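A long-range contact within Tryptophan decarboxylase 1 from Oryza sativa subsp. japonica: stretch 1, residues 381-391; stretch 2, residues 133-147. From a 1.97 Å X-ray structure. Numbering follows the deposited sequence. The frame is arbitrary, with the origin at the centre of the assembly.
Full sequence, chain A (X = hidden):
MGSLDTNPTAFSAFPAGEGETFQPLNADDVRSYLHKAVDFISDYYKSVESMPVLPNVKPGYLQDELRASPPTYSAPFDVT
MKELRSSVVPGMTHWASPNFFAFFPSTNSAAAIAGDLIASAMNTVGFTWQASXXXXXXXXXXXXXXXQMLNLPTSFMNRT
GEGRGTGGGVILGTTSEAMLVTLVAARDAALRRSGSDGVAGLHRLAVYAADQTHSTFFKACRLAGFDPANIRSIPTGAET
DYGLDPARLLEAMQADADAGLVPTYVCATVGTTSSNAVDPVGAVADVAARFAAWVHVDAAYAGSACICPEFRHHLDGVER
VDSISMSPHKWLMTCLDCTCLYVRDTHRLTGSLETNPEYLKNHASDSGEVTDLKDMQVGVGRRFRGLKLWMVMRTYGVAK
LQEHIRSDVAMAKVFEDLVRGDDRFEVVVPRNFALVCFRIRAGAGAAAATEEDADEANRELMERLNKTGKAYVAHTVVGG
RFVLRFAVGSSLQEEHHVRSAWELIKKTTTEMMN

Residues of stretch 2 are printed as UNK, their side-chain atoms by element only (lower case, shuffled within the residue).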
# COMPACT_ATOMS: atom_id res chain seq x y z
N GLY A 381 4.81 -8.40 1.88
CA GLY A 381 4.84 -8.29 0.43
C GLY A 381 4.86 -6.84 -0.04
O GLY A 381 4.54 -5.91 0.70
N ARG A 382 5.24 -6.65 -1.31
CA ARG A 382 5.30 -5.32 -1.90
C ARG A 382 5.42 -5.45 -3.41
O ARG A 382 6.07 -6.38 -3.91
CB ARG A 382 6.47 -4.50 -1.34
CG ARG A 382 7.85 -5.17 -1.48
CD ARG A 382 8.85 -4.67 -0.42
NE ARG A 382 8.74 -3.23 -0.22
CZ ARG A 382 9.30 -2.32 -1.03
NH1 ARG A 382 10.02 -2.72 -2.07
NH2 ARG A 382 9.15 -1.03 -0.78
N ARG A 383 4.79 -4.51 -4.13
CA ARG A 383 4.88 -4.36 -5.57
C ARG A 383 6.25 -3.82 -5.98
O ARG A 383 6.97 -3.20 -5.20
CB ARG A 383 3.83 -3.38 -6.10
CG ARG A 383 2.42 -3.91 -6.17
CD ARG A 383 1.46 -2.82 -6.69
NE ARG A 383 1.90 -2.25 -7.96
CZ ARG A 383 1.59 -2.75 -9.15
NH1 ARG A 383 0.83 -3.84 -9.26
NH2 ARG A 383 2.05 -2.14 -10.24
N PHE A 384 6.58 -4.03 -7.26
CA PHE A 384 7.76 -3.46 -7.92
C PHE A 384 7.47 -2.00 -8.30
O PHE A 384 7.30 -1.66 -9.47
CB PHE A 384 8.09 -4.33 -9.13
CG PHE A 384 9.39 -4.01 -9.81
CD1 PHE A 384 10.24 -3.00 -9.35
CD2 PHE A 384 9.76 -4.72 -10.94
CE1 PHE A 384 11.42 -2.72 -10.01
CE2 PHE A 384 10.95 -4.45 -11.61
CZ PHE A 384 11.77 -3.45 -11.14
N ARG A 385 7.41 -1.14 -7.28
CA ARG A 385 7.13 0.28 -7.51
C ARG A 385 8.32 1.03 -8.07
O ARG A 385 8.14 2.11 -8.65
CB ARG A 385 6.72 1.00 -6.22
CG ARG A 385 5.50 0.44 -5.55
CD ARG A 385 4.84 1.44 -4.58
NE ARG A 385 3.44 1.08 -4.57
CZ ARG A 385 2.90 0.25 -3.68
NH1 ARG A 385 3.65 -0.22 -2.68
NH2 ARG A 385 1.61 -0.10 -3.79
N GLY A 386 9.53 0.51 -7.89
CA GLY A 386 10.70 1.19 -8.42
C GLY A 386 10.66 1.34 -9.93
O GLY A 386 11.23 2.29 -10.47
N LEU A 387 9.97 0.42 -10.62
CA LEU A 387 10.03 0.40 -12.08
C LEU A 387 9.44 1.68 -12.67
O LEU A 387 10.07 2.31 -13.54
CB LEU A 387 9.32 -0.84 -12.61
CG LEU A 387 9.43 -1.07 -14.12
CD1 LEU A 387 10.89 -1.21 -14.54
CD2 LEU A 387 8.64 -2.30 -14.54
N LYS A 388 8.25 2.08 -12.23
CA LYS A 388 7.62 3.25 -12.85
C LYS A 388 8.41 4.52 -12.53
O LYS A 388 8.53 5.40 -13.39
CB LYS A 388 6.16 3.39 -12.41
CG LYS A 388 5.95 3.66 -10.93
CD LYS A 388 4.47 3.73 -10.61
CE LYS A 388 4.21 3.55 -9.12
NZ LYS A 388 2.74 3.60 -8.82
N LEU A 389 8.96 4.62 -11.32
CA LEU A 389 9.74 5.81 -10.97
C LEU A 389 11.02 5.89 -11.81
O LEU A 389 11.37 6.97 -12.31
CB LEU A 389 10.07 5.80 -9.48
CG LEU A 389 10.74 7.07 -8.98
CD1 LEU A 389 9.98 8.32 -9.44
CD2 LEU A 389 10.91 7.03 -7.44
N TRP A 390 11.71 4.77 -11.98
CA TRP A 390 12.89 4.75 -12.86
C TRP A 390 12.51 5.07 -14.30
O TRP A 390 13.20 5.84 -14.99
CB TRP A 390 13.59 3.39 -12.77
CG TRP A 390 14.61 3.17 -13.85
CD1 TRP A 390 15.86 3.70 -13.91
CD2 TRP A 390 14.45 2.35 -15.02
NE1 TRP A 390 16.50 3.28 -15.07
CE2 TRP A 390 15.65 2.45 -15.76
CE3 TRP A 390 13.40 1.57 -15.53
CZ2 TRP A 390 15.85 1.77 -16.97
CZ3 TRP A 390 13.60 0.88 -16.73
CH2 TRP A 390 14.82 0.99 -17.44
N MET A 391 11.39 4.52 -14.78
CA MET A 391 11.00 4.76 -16.17
C MET A 391 10.71 6.23 -16.43
O MET A 391 10.99 6.75 -17.52
CB MET A 391 9.79 3.91 -16.52
CG MET A 391 10.16 2.47 -16.84
SD MET A 391 8.86 1.72 -17.84
CE MET A 391 9.64 0.15 -18.20
N UNK A 133 15.83 -9.96 -7.19
CA UNK A 133 16.91 -8.97 -7.06
C UNK A 133 16.68 -7.66 -7.80
O UNK A 133 16.87 -6.59 -7.22
c UNK A 133 16.37 -11.33 -7.34
c UNK A 133 18.13 -9.74 -7.59
c UNK A 133 17.88 -11.14 -7.11
N UNK A 134 16.26 -7.72 -9.07
CA UNK A 134 16.05 -6.51 -9.85
C UNK A 134 15.05 -5.56 -9.20
O UNK A 134 15.20 -4.34 -9.27
c UNK A 134 15.58 -6.87 -11.28
N UNK A 135 14.00 -6.10 -8.55
CA UNK A 135 12.98 -5.23 -7.98
C UNK A 135 13.54 -4.38 -6.84
O UNK A 135 13.21 -3.19 -6.72
c UNK A 135 11.79 -6.06 -7.49
N UNK A 136 14.38 -4.99 -6.01
CA UNK A 136 14.96 -4.26 -4.89
C UNK A 136 16.09 -3.35 -5.35
O UNK A 136 16.17 -2.19 -4.92
c UNK A 136 16.34 -4.57 -2.78
c UNK A 136 15.44 -5.25 -3.83
o UNK A 136 14.28 -5.86 -3.22
N UNK A 137 16.95 -3.84 -6.24
CA UNK A 137 18.07 -3.02 -6.69
C UNK A 137 17.59 -1.85 -7.54
O UNK A 137 18.20 -0.78 -7.50
c UNK A 137 19.68 -4.97 -6.56
o UNK A 137 21.76 -4.68 -7.75
o UNK A 137 21.61 -6.33 -6.32
c UNK A 137 21.12 -5.35 -6.91
c UNK A 137 19.07 -3.88 -7.46
N UNK A 138 16.53 -2.02 -8.32
CA UNK A 138 16.01 -0.87 -9.07
C UNK A 138 15.33 0.13 -8.15
O UNK A 138 15.39 1.34 -8.40
s UNK A 138 14.05 -0.52 -12.65
c UNK A 138 14.45 -0.13 -10.93
c UNK A 138 15.68 -0.28 -13.41
c UNK A 138 15.03 -1.31 -10.15
N UNK A 139 14.65 -0.35 -7.12
CA UNK A 139 14.09 0.59 -6.15
C UNK A 139 15.20 1.42 -5.51
O UNK A 139 15.07 2.64 -5.37
o UNK A 139 11.26 0.49 -2.16
o UNK A 139 10.81 -0.74 -3.95
c UNK A 139 11.49 0.14 -3.33
c UNK A 139 13.29 -0.16 -5.09
c UNK A 139 12.68 0.77 -4.04
N UNK A 140 16.29 0.76 -5.11
CA UNK A 140 17.42 1.50 -4.54
C UNK A 140 17.98 2.49 -5.55
O UNK A 140 18.29 3.64 -5.22
c UNK A 140 17.95 -0.26 -2.82
c UNK A 140 18.49 0.52 -4.03
c UNK A 140 19.76 1.28 -3.67
N UNK A 141 18.11 2.08 -6.81
CA UNK A 141 18.68 2.97 -7.82
C UNK A 141 17.76 4.16 -8.08
O UNK A 141 18.23 5.30 -8.18
c UNK A 141 19.48 2.96 -10.32
c UNK A 141 18.94 2.20 -9.11
c UNK A 141 20.91 3.38 -10.06
c UNK A 141 19.43 2.09 -11.55
N UNK A 142 16.45 3.92 -8.19
CA UNK A 142 15.51 5.03 -8.40
C UNK A 142 15.54 6.01 -7.23
O UNK A 142 15.52 7.23 -7.43
c UNK A 142 14.08 4.50 -8.61
N UNK A 143 15.61 5.49 -6.01
CA UNK A 143 15.70 6.38 -4.85
C UNK A 143 16.96 7.22 -4.90
O UNK A 143 16.94 8.42 -4.60
c UNK A 143 15.66 5.56 -3.56
c UNK A 143 13.42 6.14 -2.59
c UNK A 143 14.44 3.84 -2.23
c UNK A 143 14.29 5.01 -3.19
N UNK A 144 18.08 6.60 -5.27
CA UNK A 144 19.34 7.31 -5.36
C UNK A 144 19.30 8.39 -6.44
O UNK A 144 19.76 9.51 -6.22
c UNK A 144 21.82 6.89 -5.35
o UNK A 144 22.42 7.52 -6.25
o UNK A 144 22.27 6.74 -4.21
c UNK A 144 20.46 6.32 -5.65
N UNK A 145 18.76 8.06 -7.62
CA UNK A 145 18.62 9.05 -8.68
C UNK A 145 17.79 10.24 -8.21
O UNK A 145 18.14 11.39 -8.47
c UNK A 145 19.57 6.39 -12.60
c UNK A 145 20.06 7.06 -10.52
c UNK A 145 18.83 7.60 -10.80
c UNK A 145 18.48 6.04 -14.67
c UNK A 145 18.50 7.17 -12.13
c UNK A 145 17.96 8.44 -9.92
c UNK A 145 17.41 6.83 -14.23
c UNK A 145 17.40 7.39 -12.97
c UNK A 145 19.57 5.81 -13.88
n UNK A 145 20.51 6.33 -11.60
N UNK A 146 16.64 9.97 -7.58
CA UNK A 146 15.78 11.06 -7.10
C UNK A 146 16.49 11.88 -6.02
O UNK A 146 16.38 13.12 -6.00
c UNK A 146 12.28 10.78 -5.36
c UNK A 146 13.11 12.60 -6.91
c UNK A 146 13.51 11.50 -5.91
c UNK A 146 14.47 10.49 -6.55
N UNK A 147 17.23 11.22 -5.13
CA UNK A 147 18.00 11.95 -4.13
C UNK A 147 19.02 12.87 -4.80
O UNK A 147 19.29 13.97 -4.30
c UNK A 147 18.68 10.97 -3.17
O HOH W 1 10.50 -1.78 -6.25
O HOH W 2 11.38 -5.09 -3.14
O HOH W 3 7.95 -0.97 -3.88

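Position 133 opens the helix with three carbons that close a ring onto its own backbone N, so it is Pro133; it lies out of reach of stretch 1. Position 134 carries one carbon, and its backbone O sits 4.0 Å from Phe384 CZ; it is Ala134. Position 135 also has a single carbon, and its CA rests over the face of the Phe384 ring, 3.6 Å from Phe384 CE1, a CH-pi contact: Ala135. Its CB lies 3.9 Å from Phe384 CD1.

Position 136 shows one carbon bearing an oxygen and a carbon, pointing away; valine would have no oxygen, so this is Thr136. Its OG1 accepts from water 2, which in turn accepts from Arg382 NH1. Position 137 has three carbons, the third with two oxygens, directed away from the contact: Glu137.

Position 138 is an unbranched chain of two carbons, a sulfur and a carbon; its terminal carbon lies over a face of the Trp390 ring and its sulfur near Leu387, so this is Met138. Met138 CE is 3.3 Å from Trp390 CD2, while Met138 SD is 3.7 Å from Leu387 CD1. Position 139 repeats the three-carbon carboxylate pattern, now with its end drawn to the Arg382 guanidinium: Glu139. Arg382 NH1 donates to Glu139 OE1 at 2.8 Å and Arg382 NH2 to Glu139 OE2 at 2.9 Å, a two-pronged salt bridge.

Position 140, one carbon carrying two carbons, is Val140, out of reach. Position 141 has four carbons forked at the second, hence Leu141, marginal here. Position 142 has one carbon, its CB 4.1 Å from Gly386 O and 4.2 Å from Leu389 CD2; it is Ala142. Position 143, four carbons forked at the second, is Leu143, facing away. Position 144 has two carbons, the second with two oxygens: Asp144, beyond reach.

Position 145 holds fused five- and six-membered rings with one nitrogen, and a ring carbon meets the edge of the Trp390 ring, so Trp145; its CH2 is 3.4 Å from Trp390 NE1. Position 146, again a forked four-carbon chain, reaches Leu389 and is Leu146, with CD2 4.5 Å from Leu389 CD2. Position 147, one carbon, is Ala147, out of reach.

The rule is close backbones first. Gly386 CA comes within 4.1 Å of Glu139 CA, and a CB on Gly386 would clash with that same CA. Water 1 ties the place together, donating to Ala135 O and Glu139 OE1 and accepting from Gly386 N. Alongside this polar cluster Phe384 packs on Ala135 and Met138; further along, the helices, inclined at 41°, are joined by apolar contacts of Leu389 and Trp390, where the Trp390 ring takes the Met138 methyl on one face and Trp390 CB lies 4.3 Å from Ala142 CB.

Stretch 2, residues 133-147: PAATEMEVLALDWLA
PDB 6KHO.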